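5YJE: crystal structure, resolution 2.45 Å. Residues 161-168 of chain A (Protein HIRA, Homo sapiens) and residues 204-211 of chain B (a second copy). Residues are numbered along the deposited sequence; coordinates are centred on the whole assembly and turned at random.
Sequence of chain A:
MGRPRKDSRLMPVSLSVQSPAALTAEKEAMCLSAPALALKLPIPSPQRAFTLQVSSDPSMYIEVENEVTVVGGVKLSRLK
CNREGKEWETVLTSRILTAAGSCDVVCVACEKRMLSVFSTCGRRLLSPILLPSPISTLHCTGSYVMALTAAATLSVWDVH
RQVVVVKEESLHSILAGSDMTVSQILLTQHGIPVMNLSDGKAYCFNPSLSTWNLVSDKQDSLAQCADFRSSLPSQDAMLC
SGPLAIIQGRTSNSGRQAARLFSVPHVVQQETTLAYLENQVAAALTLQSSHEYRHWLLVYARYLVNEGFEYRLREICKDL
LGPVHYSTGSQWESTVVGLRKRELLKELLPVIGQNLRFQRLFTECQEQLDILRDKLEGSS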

# COMPACT_ATOMS: atom_id res chain seq x y z
N ARG A 161 1.22 14.90 5.02
CA ARG A 161 0.85 14.42 3.70
C ARG A 161 -0.48 13.68 3.69
O ARG A 161 -1.04 13.46 2.60
CB ARG A 161 1.96 13.53 3.14
CG ARG A 161 2.79 14.19 2.05
CD ARG A 161 4.06 13.40 1.75
NE ARG A 161 5.09 13.64 2.77
CZ ARG A 161 6.38 13.30 2.63
NH1 ARG A 161 6.79 12.70 1.52
NH2 ARG A 161 7.24 13.56 3.60
N GLN A 162 -0.99 13.28 4.87
CA GLN A 162 -2.29 12.61 5.02
C GLN A 162 -2.27 11.20 4.44
O GLN A 162 -3.21 10.77 3.78
CB GLN A 162 -3.43 13.43 4.42
CG GLN A 162 -3.47 14.84 4.99
CD GLN A 162 -4.66 15.61 4.51
OE1 GLN A 162 -5.20 16.44 5.24
NE2 GLN A 162 -5.10 15.33 3.28
N VAL A 163 -1.18 10.49 4.70
CA VAL A 163 -1.01 9.11 4.26
C VAL A 163 -0.58 8.29 5.46
O VAL A 163 0.07 8.79 6.38
CB VAL A 163 0.03 8.95 3.12
CG1 VAL A 163 -0.47 9.56 1.82
CG2 VAL A 163 1.37 9.58 3.52
N VAL A 164 -0.96 7.02 5.44
CA VAL A 164 -0.39 6.07 6.37
C VAL A 164 1.05 5.77 5.97
O VAL A 164 1.40 5.76 4.78
CB VAL A 164 -1.25 4.79 6.40
CG1 VAL A 164 -1.18 4.10 5.06
CG2 VAL A 164 -0.87 3.88 7.55
N VAL A 165 1.91 5.59 6.97
CA VAL A 165 3.28 5.17 6.76
C VAL A 165 3.47 3.72 7.19
O VAL A 165 4.05 2.91 6.47
CB VAL A 165 4.26 6.09 7.51
CG1 VAL A 165 5.69 5.54 7.40
CG2 VAL A 165 4.16 7.49 6.95
N VAL A 166 2.96 3.36 8.36
CA VAL A 166 3.02 2.00 8.86
C VAL A 166 1.60 1.62 9.24
O VAL A 166 1.02 2.19 10.17
CB VAL A 166 3.95 1.86 10.07
CG1 VAL A 166 3.93 0.43 10.58
CG2 VAL A 166 5.37 2.30 9.69
N LYS A 167 1.03 0.65 8.51
CA LYS A 167 -0.36 0.22 8.69
C LYS A 167 -0.43 -0.99 9.62
O LYS A 167 -0.33 -2.14 9.17
CB LYS A 167 -1.02 -0.11 7.36
CG LYS A 167 -2.46 -0.53 7.58
CD LYS A 167 -3.22 -0.69 6.31
CE LYS A 167 -4.66 -1.15 6.57
NZ LYS A 167 -5.46 -0.16 7.36
N GLU A 168 -0.67 -0.73 10.91
CA GLU A 168 -1.03 -1.75 11.90
C GLU A 168 -0.13 -2.99 11.80
O GLU A 168 -0.52 -4.05 11.34
CB GLU A 168 -2.51 -2.15 11.76
N CYS B 204 -16.39 6.53 7.88
CA CYS B 204 -16.00 6.27 6.52
C CYS B 204 -14.56 5.77 6.54
O CYS B 204 -13.82 6.04 7.50
CB CYS B 204 -16.15 7.53 5.66
SG CYS B 204 -14.74 8.58 5.79
N PHE B 205 -14.19 5.01 5.52
CA PHE B 205 -12.82 4.51 5.41
C PHE B 205 -12.04 5.42 4.46
O PHE B 205 -12.43 5.59 3.30
CB PHE B 205 -12.75 3.06 4.94
CG PHE B 205 -11.39 2.46 5.11
CD1 PHE B 205 -11.03 1.86 6.30
CD2 PHE B 205 -10.44 2.58 4.11
CE1 PHE B 205 -9.73 1.35 6.48
CE2 PHE B 205 -9.17 2.07 4.28
CZ PHE B 205 -8.81 1.46 5.48
N ASN B 206 -10.95 5.99 4.95
CA ASN B 206 -10.13 6.82 4.10
C ASN B 206 -9.04 5.96 3.49
O ASN B 206 -8.30 5.31 4.24
CB ASN B 206 -9.52 7.98 4.88
CG ASN B 206 -8.84 8.99 3.96
OD1 ASN B 206 -7.61 9.09 3.93
ND2 ASN B 206 -9.64 9.71 3.16
N PRO B 207 -8.93 5.89 2.16
CA PRO B 207 -7.94 4.96 1.58
C PRO B 207 -6.51 5.43 1.75
O PRO B 207 -5.62 4.60 1.97
CB PRO B 207 -8.37 4.88 0.10
CG PRO B 207 -9.80 5.32 0.07
CD PRO B 207 -9.87 6.40 1.16
N SER B 208 -6.26 6.73 1.73
CA SER B 208 -4.90 7.23 1.91
C SER B 208 -4.44 7.09 3.36
O SER B 208 -3.31 6.65 3.62
CB SER B 208 -4.83 8.68 1.46
OG SER B 208 -5.11 8.78 0.08
N LEU B 209 -5.27 7.52 4.32
CA LEU B 209 -4.86 7.33 5.71
C LEU B 209 -4.94 5.87 6.10
O LEU B 209 -4.22 5.42 7.00
CB LEU B 209 -5.70 8.18 6.65
CG LEU B 209 -5.41 9.66 6.92
CD1 LEU B 209 -6.39 10.16 7.96
CD2 LEU B 209 -3.95 9.96 7.36
N SER B 210 -5.82 5.10 5.42
CA SER B 210 -6.04 3.69 5.71
C SER B 210 -6.70 3.51 7.08
O SER B 210 -6.33 2.63 7.85
CB SER B 210 -4.76 2.87 5.60
OG SER B 210 -5.06 1.57 5.11
N THR B 211 -7.71 4.33 7.34
CA THR B 211 -8.33 4.43 8.65
C THR B 211 -9.85 4.44 8.51
O THR B 211 -10.40 4.99 7.56
CB THR B 211 -7.91 5.73 9.40
OG1 THR B 211 -8.08 6.85 8.53
CG2 THR B 211 -6.46 5.68 9.87

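Chain B enters this contact as a strand and turns sharply; most of the surface it offers to chain A comes from the turn. B:Cys204 lies out of reach of the chain A stretch. B:Phe205 makes a marginal contribution: its CA-to-CB bond points sideways, but the t rotamer (chi1 -168°) carries the ring nearer, so that CZ lies 4.2 Å from NZ of A:Lys167. The nitrogen sits at the ring edge, near the ring plane, which excludes a cation resting on the aromatic face; the contact is one of packing, and it covers just 8 Å² of the phenylalanine.

B:Asn206 points its CA-to-CB bond toward chain A but makes no contact; its part is to brace the turn. It loses almost no area to chain A, yet its OD1 accepts a hydrogen bond from N of B:Leu209 at 2.8 Å with an angle of 167°, nearly straight. Its backbone closes the turn as well: N of B:Asn206 donates to O of B:Thr211 at 2.8 Å, while O of B:Asn206 receives a weak bond from N of B:Ser210, also at 2.8 Å. An asparagine suits this place because its short amide side chain can reach forward to the backbone NH three residues on. B:Pro207, B:Ser208 and B:Leu209 have helical phi/psi without the regular bonds, and B:Pro207 itself stays out of reach.

B:Ser208 supplies the backbone anchor. Its O accepts a hydrogen bond from N of A:Val164 at 3.0 Å, with an N-H...O angle of 161°. The same oxygen lies 3.4 Å from CA of A:Val163, a CA-H...O contact with an angle of 143° at the hydrogen, so one carbonyl serves two consecutive residues. The serine side chain, pointing sideways, also packs against chain A: its CB is 3.5 Å from O of A:Gln162.

At B:Leu209 the CA atoms come closest, 4.5 Å from CA of A:Val163. Its CA-to-CB bond points away, but with chi1 m and chi2 t the end of the side chain comes nearer, bringing CD2 to 3.6 Å from C of A:Gln162 and 3.9 Å from N of A:Val163. The leucine thus packs a methyl against backbone, and 58 Å² of the residue is covered. Its carbonyl O meets CB of A:Val164 at 3.1 Å, a tight contact.

B:Ser210 adopts positive phi (67°) and points its CB toward chain A. There CG1 of A:Val164, in the p rotamer, packs at 3.8 Å from CB of B:Ser210. The polar end of this serine meets A:Lys167, whose chain is extended through chi3 before chi4 turns to 62°; NZ then donates to OG of B:Ser210 at 2.9 Å and, weakly, to O of B:Ser210 at 3.0 Å. A long, flexible lysine can span this gap, and a serine offers it a hydroxyl beside its own carbonyl.

B:Thr211 makes no contact. Altogether 338 Å² is buried, summed over both sides.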